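Local coordinates for protein GCN5-related N-acetyltransferase (Brucella melitensis biovar Abortus, PDB 4J3G) that probably transfers an acetyl group from acetyl-CoA to an amino group, perhaps the N-terminal alanine of a ribosomal protein, as a GCN5-related N-acetyltransferase, at residues Val85-Pro93 with Ser104-Ser112. Residues are numbered along the deposited sequence; the frame is centred on the assembly and turned at random.
Sequences VVGYASYGP and SELSVYVAS
Just past the end of strand 103-110, Ala-111 N donates to Val-86 O at 2.8 Å; six more backbone bonds join antiparallel strands 84-93 and 103-110, the central hairpin of the GNAT sheet. Gly-87 follows as a non-hydrogen-bonded partner of Val-110, its CA only 3.1 Å from Tyr-109 O. Tyr-88 and Tyr-109 exchange two backbone bonds, and their side chains run alongside each other from the same face of the sheet. Tyr-109 CD2 sits over one face of the Tyr-88 ring, toward its rim, 3.4 Å from CZ; with the planes at 33° the two rings meet obliquely. Tyr-88 CG stands between its own N and carbonyl carbon (chi1 72°), which brings the ring alongside its neighbour. On the other face, Ala-89 CB touches Val-108 CG2 at 4.0 Å. Ser-90 and Ser-107 are bonded twice through their backbones, while Ser-90 OG turns to Pro-75 O and Arg-69 NE. Tyr-91 packs CB against Leu-106 CB (3.8 Å), and its CD1 meets Ser-104 CB at 3.4 Å. Gly-92 and Glu-105, whose carboxylate forms a salt bridge to Arg-95 of the second subunit, are the last hydrogen-bonded pair, before Pro-93 and Ser-104. Strand 103-110 leads toward helix 119-133, where acetyl-CoA probably binds as in GNAT relatives; a sulfate lies about 4 Å from the Val-110 side chain (nearest atoms). Alternate backbone groups thus pair across the hairpin, others bond to flanking strands 76-81 and 138-144, tyrosine rings meet helix 34-47 on one face, and Leu-106, Val-110 and Tyr-91 meet helix 119-133 on the other.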
loop_
_atom_site.group_PDB
_atom_site.type_symbol
_atom_site.label_atom_id
_atom_site.label_comp_id
_atom_site.label_asym_id
_atom_site.label_seq_id
_atom_site.Cartn_x
_atom_site.Cartn_y
_atom_site.Cartn_z
ATOM N N VAL A 85 12.389 -27.332 5.912
ATOM C CA VAL A 85 11.918 -26.103 5.245
ATOM C C VAL A 85 13.047 -25.071 5.144
ATOM O O VAL A 85 13.666 -24.716 6.163
ATOM C CB VAL A 85 10.684 -25.546 5.950
ATOM C CG1 VAL A 85 10.265 -24.204 5.363
ATOM C CG2 VAL A 85 9.549 -26.555 5.828
ATOM N N VAL A 86 13.340 -24.638 3.905
ATOM C CA VAL A 86 14.458 -23.709 3.626
ATOM C C VAL A 86 13.982 -22.387 3.061
ATOM O O VAL A 86 14.785 -21.437 2.901
ATOM C CB VAL A 86 15.552 -24.329 2.717
ATOM C CG1 VAL A 86 16.352 -25.369 3.496
ATOM C CG2 VAL A 86 14.964 -24.974 1.459
ATOM N N GLY A 87 12.676 -22.278 2.849
ATOM C CA GLY A 87 12.078 -20.979 2.493
ATOM C C GLY A 87 10.577 -21.045 2.410
ATOM O O GLY A 87 10.007 -22.113 2.331
ATOM N N TYR A 88 9.919 -19.881 2.349
ATOM C CA TYR A 88 8.497 -19.865 2.059
ATOM C C TYR A 88 8.094 -18.622 1.249
ATOM O O TYR A 88 8.826 -17.630 1.170
ATOM C CB TYR A 88 7.652 -19.965 3.341
ATOM C CG TYR A 88 7.619 -18.721 4.232
ATOM C CD1 TYR A 88 8.590 -18.502 5.211
ATOM C CD2 TYR A 88 6.564 -17.798 4.143
ATOM C CE1 TYR A 88 8.519 -17.384 6.057
ATOM C CE2 TYR A 88 6.496 -16.673 4.975
ATOM C CZ TYR A 88 7.473 -16.486 5.942
ATOM O OH TYR A 88 7.411 -15.391 6.796
ATOM N N ALA A 89 6.898 -18.681 0.680
ATOM C CA ALA A 89 6.383 -17.549 -0.124
ATOM C C ALA A 89 4.892 -17.420 0.009
ATOM O O ALA A 89 4.151 -18.421 0.163
ATOM C CB ALA A 89 6.739 -17.700 -1.616
ATOM N N SER A 90 4.422 -16.185 -0.085
ATOM C CA SER A 90 3.005 -15.973 -0.072
ATOM C C SER A 90 2.652 -14.686 -0.793
ATOM O O SER A 90 3.513 -13.937 -1.241
ATOM C CB SER A 90 2.491 -15.955 1.377
ATOM O OG SER A 90 1.072 -16.063 1.403
ATOM N N TYR A 91 1.354 -14.472 -0.954
ATOM C CA TYR A 91 0.857 -13.164 -1.393
ATOM C C TYR A 91 -0.421 -12.843 -0.688
ATOM O O TYR A 91 -1.111 -13.740 -0.165
ATOM C CB TYR A 91 0.708 -13.061 -2.892
ATOM C CG TYR A 91 -0.333 -13.895 -3.522
ATOM C CD1 TYR A 91 -1.705 -13.570 -3.409
ATOM C CD2 TYR A 91 0.013 -14.967 -4.325
ATOM C CE1 TYR A 91 -2.667 -14.358 -4.014
ATOM C CE2 TYR A 91 -0.954 -15.727 -4.950
ATOM C CZ TYR A 91 -2.277 -15.423 -4.797
ATOM O OH TYR A 91 -3.231 -16.231 -5.414
ATOM N N GLY A 92 -0.683 -11.532 -0.580
ATOM C CA GLY A 92 -1.890 -11.035 0.061
ATOM C C GLY A 92 -2.317 -9.720 -0.572
ATOM O O GLY A 92 -1.814 -9.327 -1.616
ATOM N N PRO A 93 -3.251 -9.041 0.043
ATOM C CA PRO A 93 -3.798 -7.875 -0.588
ATOM C C PRO A 93 -2.760 -6.770 -0.779
ATOM O O PRO A 93 -1.916 -6.554 0.090
ATOM C CB PRO A 93 -4.873 -7.409 0.415
ATOM C CG PRO A 93 -5.210 -8.610 1.202
ATOM C CD PRO A 93 -3.955 -9.399 1.296
ATOM N N SER A 104 -2.335 -8.345 -5.952
ATOM C CA SER A 104 -1.781 -8.952 -4.749
ATOM C C SER A 104 -0.302 -8.632 -4.646
ATOM O O SER A 104 0.438 -8.639 -5.668
ATOM C CB SER A 104 -1.971 -10.465 -4.788
ATOM O OG SER A 104 -3.337 -10.824 -4.771
ATOM N N GLU A 105 0.166 -8.422 -3.429
ATOM C CA GLU A 105 1.583 -8.199 -3.204
ATOM C C GLU A 105 2.224 -9.470 -2.687
ATOM O O GLU A 105 1.711 -10.088 -1.723
ATOM C CB GLU A 105 1.817 -7.080 -2.181
ATOM C CG GLU A 105 3.285 -6.946 -1.852
ATOM C CD GLU A 105 3.640 -5.603 -1.239
ATOM O OE1 GLU A 105 2.784 -4.663 -1.271
ATOM O OE2 GLU A 105 4.796 -5.500 -0.751
ATOM N N LEU A 106 3.349 -9.868 -3.283
ATOM C CA LEU A 106 3.941 -11.142 -2.934
ATOM C C LEU A 106 5.216 -10.964 -2.137
ATOM O O LEU A 106 5.882 -9.919 -2.233
ATOM C CB LEU A 106 4.097 -12.054 -4.182
ATOM C CG LEU A 106 5.271 -11.999 -5.152
ATOM C CD1 LEU A 106 5.005 -12.986 -6.284
ATOM C CD2 LEU A 106 5.541 -10.638 -5.719
ATOM N N SER A 107 5.548 -11.989 -1.339
ATOM C CA SER A 107 6.771 -12.032 -0.549
ATOM C C SER A 107 7.388 -13.408 -0.615
ATOM O O SER A 107 6.685 -14.414 -0.670
ATOM C CB SER A 107 6.471 -11.730 0.904
ATOM O OG SER A 107 5.982 -10.417 1.065
ATOM N N VAL A 108 8.717 -13.436 -0.635
ATOM C CA VAL A 108 9.489 -14.651 -0.689
ATOM C C VAL A 108 10.587 -14.538 0.344
ATOM O O VAL A 108 11.384 -13.603 0.293
ATOM C CB VAL A 108 10.181 -14.832 -2.054
ATOM C CG1 VAL A 108 11.054 -16.078 -2.057
ATOM C CG2 VAL A 108 9.176 -14.882 -3.174
ATOM N N TYR A 109 10.656 -15.501 1.257
ATOM C CA TYR A 109 11.716 -15.536 2.272
ATOM C C TYR A 109 12.521 -16.798 2.169
ATOM O O TYR A 109 11.960 -17.901 2.116
ATOM C CB TYR A 109 11.095 -15.527 3.643
ATOM C CG TYR A 109 10.225 -14.366 3.856
ATOM C CD1 TYR A 109 10.736 -13.189 4.267
ATOM C CD2 TYR A 109 8.884 -14.449 3.618
ATOM C CE1 TYR A 109 9.916 -12.070 4.438
ATOM C CE2 TYR A 109 8.046 -13.373 3.840
ATOM C CZ TYR A 109 8.566 -12.183 4.233
ATOM O OH TYR A 109 7.711 -11.101 4.405
ATOM N N VAL A 110 13.835 -16.652 2.224
ATOM C CA VAL A 110 14.720 -17.824 2.173
ATOM C C VAL A 110 15.530 -17.845 3.437
ATOM O O VAL A 110 15.949 -16.790 3.909
ATOM C CB VAL A 110 15.661 -17.757 0.948
ATOM C CG1 VAL A 110 16.556 -19.009 0.885
ATOM C CG2 VAL A 110 14.845 -17.590 -0.326
ATOM N N ALA A 111 15.724 -19.038 3.998
ATOM C CA ALA A 111 16.627 -19.215 5.154
ATOM C C ALA A 111 18.005 -18.514 4.996
ATOM O O ALA A 111 18.647 -18.540 3.915
ATOM C CB ALA A 111 16.787 -20.702 5.471
ATOM N N SER A 112 18.435 -17.845 6.068
ATOM C CA SER A 112 19.633 -17.023 6.050
ATOM C C SER A 112 20.874 -17.830 5.703
ATOM O O SER A 112 21.814 -17.284 5.125
ATOM C CB SER A 112 19.849 -16.379 7.429
ATOM O OG SER A 112 19.823 -17.397 8.416
#